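Local coordinates for elongation factor 1-gamma 1 (Saccharomyces cerevisiae, PDB 1NHY), which serves as a subunit of the eukaryotic elongation factor 1 complex in protein synthesis, probably anchoring it to other cellular components, and appears here as its N-terminal GST-like domain, at residues A[5-10]-A[51-56]; A[24-29]-A[68-73]. One frame throughout, in Å; residues are numbered along the deposited sequence.

Contact 1 (A[5-10]-A[51-56]); sequences TLYANF and AFVGPK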
# COMPACT_ATOMS: atom_id res chain seq x y z
N THR A 5 -9.57 -1.96 -18.08
CA THR A 5 -8.13 -2.06 -18.08
C THR A 5 -7.46 -1.23 -16.99
O THR A 5 -7.87 -0.11 -16.70
CB THR A 5 -7.59 -1.60 -19.43
OG1 THR A 5 -8.17 -2.42 -20.46
CG2 THR A 5 -6.07 -1.72 -19.47
N LEU A 6 -6.43 -1.78 -16.38
CA LEU A 6 -5.73 -1.08 -15.33
C LEU A 6 -4.29 -0.77 -15.73
O LEU A 6 -3.43 -1.62 -15.62
CB LEU A 6 -5.75 -1.92 -14.06
CG LEU A 6 -4.76 -1.56 -12.94
CD1 LEU A 6 -4.95 -0.12 -12.49
CD2 LEU A 6 -4.97 -2.53 -11.77
N TYR A 7 -4.04 0.44 -16.21
CA TYR A 7 -2.68 0.83 -16.58
C TYR A 7 -1.90 1.00 -15.28
O TYR A 7 -2.18 1.90 -14.49
CB TYR A 7 -2.67 2.15 -17.34
CG TYR A 7 -3.28 2.11 -18.72
CD1 TYR A 7 -2.56 1.63 -19.80
CD2 TYR A 7 -4.57 2.58 -18.94
CE1 TYR A 7 -3.10 1.62 -21.08
CE2 TYR A 7 -5.13 2.57 -20.21
CZ TYR A 7 -4.39 2.09 -21.28
OH TYR A 7 -4.93 2.09 -22.54
N ALA A 8 -0.93 0.13 -15.05
CA ALA A 8 -0.14 0.21 -13.84
C ALA A 8 1.25 -0.40 -14.01
O ALA A 8 1.39 -1.52 -14.49
CB ALA A 8 -0.86 -0.48 -12.71
N ASN A 9 2.27 0.37 -13.64
CA ASN A 9 3.64 -0.10 -13.72
C ASN A 9 3.90 -0.79 -12.40
O ASN A 9 2.98 -1.20 -11.72
CB ASN A 9 4.61 1.08 -13.89
CG ASN A 9 4.73 1.95 -12.63
OD1 ASN A 9 4.42 1.53 -11.52
ND2 ASN A 9 5.22 3.17 -12.81
N PHE A 10 5.17 -0.91 -12.03
CA PHE A 10 5.50 -1.55 -10.77
C PHE A 10 6.07 -0.57 -9.75
O PHE A 10 7.27 -0.49 -9.54
CB PHE A 10 6.46 -2.71 -11.03
CG PHE A 10 5.81 -3.90 -11.71
CD1 PHE A 10 5.45 -5.02 -10.97
CD2 PHE A 10 5.55 -3.89 -13.08
CE1 PHE A 10 4.85 -6.13 -11.59
CE2 PHE A 10 4.95 -4.98 -13.71
CZ PHE A 10 4.60 -6.11 -12.96
N ALA A 51 -3.99 3.98 -13.25
CA ALA A 51 -5.00 4.50 -14.14
C ALA A 51 -5.95 3.36 -14.52
O ALA A 51 -5.52 2.31 -15.00
CB ALA A 51 -4.33 5.05 -15.38
N PHE A 52 -7.24 3.57 -14.32
CA PHE A 52 -8.19 2.54 -14.68
C PHE A 52 -9.18 3.01 -15.75
O PHE A 52 -9.54 4.18 -15.79
CB PHE A 52 -8.99 2.09 -13.47
CG PHE A 52 -10.00 1.03 -13.80
CD1 PHE A 52 -9.61 -0.29 -13.95
CD2 PHE A 52 -11.33 1.37 -14.01
CE1 PHE A 52 -10.54 -1.26 -14.30
CE2 PHE A 52 -12.26 0.40 -14.36
CZ PHE A 52 -11.87 -0.92 -14.50
N VAL A 53 -9.61 2.08 -16.60
CA VAL A 53 -10.56 2.40 -17.66
C VAL A 53 -11.57 1.29 -17.77
O VAL A 53 -11.22 0.16 -18.10
CB VAL A 53 -9.91 2.50 -19.02
CG1 VAL A 53 -10.92 2.96 -20.03
CG2 VAL A 53 -8.73 3.42 -18.98
N GLY A 54 -12.82 1.61 -17.51
CA GLY A 54 -13.85 0.59 -17.61
C GLY A 54 -14.66 0.83 -18.86
O GLY A 54 -14.36 1.76 -19.62
N PRO A 55 -15.68 0.00 -19.12
CA PRO A 55 -16.53 0.15 -20.30
C PRO A 55 -17.24 1.50 -20.24
O PRO A 55 -17.21 2.19 -19.19
CB PRO A 55 -17.52 -1.01 -20.15
CG PRO A 55 -16.74 -2.03 -19.39
CD PRO A 55 -16.04 -1.20 -18.36
N LYS A 56 -17.88 1.86 -21.34
CA LYS A 56 -18.59 3.13 -21.46
C LYS A 56 -17.57 4.27 -21.34
O LYS A 56 -17.95 5.44 -21.24
CB LYS A 56 -19.64 3.28 -20.35
CG LYS A 56 -20.76 2.23 -20.36
CD LYS A 56 -21.76 2.46 -21.49
CE LYS A 56 -22.89 1.42 -21.45
NZ LYS A 56 -23.85 1.59 -22.59
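T5 and V53 exchange two backbone hydrogen bonds, T5 N to V53 O at 2.7 Å and V53 N to T5 O at 2.8 Å, which make them a hydrogen-bonded pair between antiparallel strands 5-7 and 51-53. Y7 and A51 form the next such pair: A51 N reaches Y7 O at 3.0 Å, whereas the return bond from Y7 N to A51 O is weak, bent to 128° at the hydrogen. Between them lies the non-hydrogen-bonded pair L6 and F52, where F52 CA comes within 3.3 Å of T5 O in a CA-H...O contact. On the face carrying T5, Y7, A51 and V53, CE2 of Y7 meets CG2 of V53 at 3.9 Å, the methyl lying at the edge of the tyrosine ring, and CB of Y7 also touches CB of A51. On the other face F52 has CG anti to its backbone N (chi1 179°), and the ring brings CD1 to 4.2 Å from L6 CB, which lies at its edge. The phenol of Y7 is held from outside by D43, through OH to OD2, and its ring meets that of F40. F52 in turn meets V28 and the ring of Y69, on the side of helix 63-73. An alanine at F52 would probably open a gap beside L6 and V28 and take away the ring-to-ring contact with Y69. The two strands are the central pair of the thioredoxin-like sheet of the GST fold; their main-chain bonds set the register, and apolar groups on both faces meet the flanking helices.

Contact 2 (A[24-29]-A[68-73]); sequences LKLDVK and YYLVKL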
# COMPACT_ATOMS: atom_id res chain seq x y z
N LEU A 24 -9.01 -11.04 -6.59
CA LEU A 24 -10.45 -11.01 -6.74
C LEU A 24 -10.86 -11.61 -8.07
O LEU A 24 -12.05 -11.76 -8.37
CB LEU A 24 -10.97 -9.58 -6.64
CG LEU A 24 -10.86 -8.94 -5.25
CD1 LEU A 24 -11.64 -7.64 -5.29
CD2 LEU A 24 -11.41 -9.86 -4.16
N LYS A 25 -9.86 -11.99 -8.87
CA LYS A 25 -10.09 -12.58 -10.17
C LYS A 25 -10.93 -11.64 -11.04
O LYS A 25 -11.79 -12.07 -11.80
CB LYS A 25 -10.81 -13.92 -10.05
CG LYS A 25 -9.95 -15.06 -9.51
CD LYS A 25 -10.37 -16.38 -10.17
CE LYS A 25 -9.63 -17.61 -9.62
NZ LYS A 25 -9.95 -18.87 -10.42
N LEU A 26 -10.68 -10.34 -10.90
CA LEU A 26 -11.42 -9.36 -11.68
C LEU A 26 -11.06 -9.56 -13.15
O LEU A 26 -9.93 -9.90 -13.48
CB LEU A 26 -11.05 -7.95 -11.23
CG LEU A 26 -11.51 -7.62 -9.81
CD1 LEU A 26 -10.98 -6.26 -9.39
CD2 LEU A 26 -13.03 -7.65 -9.76
N ASP A 27 -12.04 -9.34 -14.02
CA ASP A 27 -11.83 -9.49 -15.44
C ASP A 27 -11.21 -8.21 -15.99
O ASP A 27 -11.60 -7.70 -17.05
CB ASP A 27 -13.15 -9.74 -16.13
CG ASP A 27 -12.98 -10.31 -17.52
OD1 ASP A 27 -12.01 -9.93 -18.23
OD2 ASP A 27 -13.84 -11.14 -17.90
N VAL A 28 -10.25 -7.69 -15.25
CA VAL A 28 -9.60 -6.46 -15.63
C VAL A 28 -8.21 -6.71 -16.19
O VAL A 28 -7.43 -7.48 -15.62
CB VAL A 28 -9.51 -5.53 -14.41
CG1 VAL A 28 -8.87 -4.21 -14.79
CG2 VAL A 28 -10.90 -5.33 -13.83
N LYS A 29 -7.92 -6.07 -17.32
CA LYS A 29 -6.62 -6.18 -17.98
C LYS A 29 -5.59 -5.31 -17.30
O LYS A 29 -5.81 -4.12 -17.11
CB LYS A 29 -6.75 -5.72 -19.42
CG LYS A 29 -5.42 -5.47 -20.13
CD LYS A 29 -5.66 -5.01 -21.56
CE LYS A 29 -4.37 -5.01 -22.38
NZ LYS A 29 -4.55 -4.39 -23.74
N TYR A 68 -10.68 0.85 -4.27
CA TYR A 68 -12.08 0.74 -3.86
C TYR A 68 -12.95 0.28 -5.01
O TYR A 68 -13.79 -0.61 -4.87
CB TYR A 68 -12.57 2.09 -3.35
CG TYR A 68 -14.05 2.13 -3.05
CD1 TYR A 68 -14.56 1.63 -1.85
CD2 TYR A 68 -14.96 2.65 -3.98
CE1 TYR A 68 -15.92 1.66 -1.58
CE2 TYR A 68 -16.32 2.68 -3.72
CZ TYR A 68 -16.79 2.19 -2.52
OH TYR A 68 -18.14 2.23 -2.25
N TYR A 69 -12.76 0.91 -6.17
CA TYR A 69 -13.53 0.56 -7.34
C TYR A 69 -13.35 -0.93 -7.63
O TYR A 69 -14.32 -1.69 -7.72
CB TYR A 69 -13.06 1.37 -8.54
CG TYR A 69 -13.98 1.24 -9.73
CD1 TYR A 69 -15.06 2.11 -9.88
CD2 TYR A 69 -13.77 0.27 -10.71
CE1 TYR A 69 -15.91 2.02 -10.98
CE2 TYR A 69 -14.61 0.16 -11.81
CZ TYR A 69 -15.67 1.05 -11.94
OH TYR A 69 -16.48 1.01 -13.05
N LEU A 70 -12.09 -1.35 -7.79
CA LEU A 70 -11.84 -2.75 -8.07
C LEU A 70 -12.52 -3.64 -7.05
O LEU A 70 -13.23 -4.58 -7.41
CB LEU A 70 -10.34 -3.04 -8.06
CG LEU A 70 -9.59 -2.28 -9.13
CD1 LEU A 70 -8.13 -2.37 -8.77
CD2 LEU A 70 -9.87 -2.85 -10.52
N VAL A 71 -12.32 -3.36 -5.78
CA VAL A 71 -12.95 -4.23 -4.79
C VAL A 71 -14.44 -4.39 -5.03
O VAL A 71 -14.96 -5.49 -4.98
CB VAL A 71 -12.79 -3.73 -3.36
CG1 VAL A 71 -13.59 -4.61 -2.43
CG2 VAL A 71 -11.32 -3.75 -2.97
N LYS A 72 -15.12 -3.28 -5.31
CA LYS A 72 -16.56 -3.33 -5.55
C LYS A 72 -16.95 -4.08 -6.81
O LYS A 72 -18.07 -4.58 -6.90
CB LYS A 72 -17.13 -1.91 -5.61
CG LYS A 72 -17.08 -1.15 -4.28
CD LYS A 72 -18.02 -1.75 -3.25
CE LYS A 72 -18.12 -0.85 -2.05
NZ LYS A 72 -18.97 -1.47 -0.99
N LEU A 73 -16.06 -4.15 -7.79
CA LEU A 73 -16.34 -4.87 -9.04
C LEU A 73 -16.49 -6.35 -8.77
O LEU A 73 -17.15 -7.08 -9.52
CB LEU A 73 -15.20 -4.72 -10.02
CG LEU A 73 -15.26 -3.51 -10.92
CD1 LEU A 73 -13.97 -3.45 -11.69
CD2 LEU A 73 -16.45 -3.62 -11.85
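L26 has CG anti to its carbonyl carbon (chi1 -66°) and CD1 extended beyond it (chi2 174°), which puts CD1 on L70 of helix 63-73. The two methyls of L26 then divide the work. CD1 touches CB of L70 at 3.5 Å and also lies against that residue's carbonyl oxygen, the two side chains crossing obliquely. CD2 turns to the next part of the helix and meets CB of L73 at 3.7 Å, here with the side chains at about a right angle. L24, just before K25, whose positive phi closes helix 12-24 in a Schellman motif, sends CD1 onto the backbone of the other helix, 3.7 Å from CA of V71. Farther along the loop, CG2 of V28 faces both CD2 of L70, at 4.3 Å, and CD1 of L73, at 4.2 Å. Helix 12-24 lines the same space, with V21 against L26 and V28 and P17 against L70. A hydrogen bond between D27 OD1 and M1 N ties the loop to the start of the chain. The contact joins the turn leading from helix 12-24 toward strand 29-31 to the last turn of helix 63-73, both on one side of the thioredoxin-like sheet. No hydrogen bond crosses between the segments; with no directional bond, the contact depends on the close fit of aliphatic branches against side chains and backbone of the helix.

Both contacts are largely buried and lie in the N-terminal, thioredoxin-like part of the GST-like domain, their centres about 11 Å apart. Contact 1 is within the sheet and takes its order from main-chain hydrogen bonds; contact 2 belongs to the layer against one face of the sheet, where loop and helix meet through aliphatic branches packed on side chains and helix backbone. They join on the face of the sheet that carries F52: its CE1 packs 3.4 Å from CG1 of V28, and its CE2 lies 3.5 Å from CE2 of Y69. Alongside, L6 N and K29 O are probably hydrogen-bonded, continuing the sheet from strand 5-7 into strand 29-31.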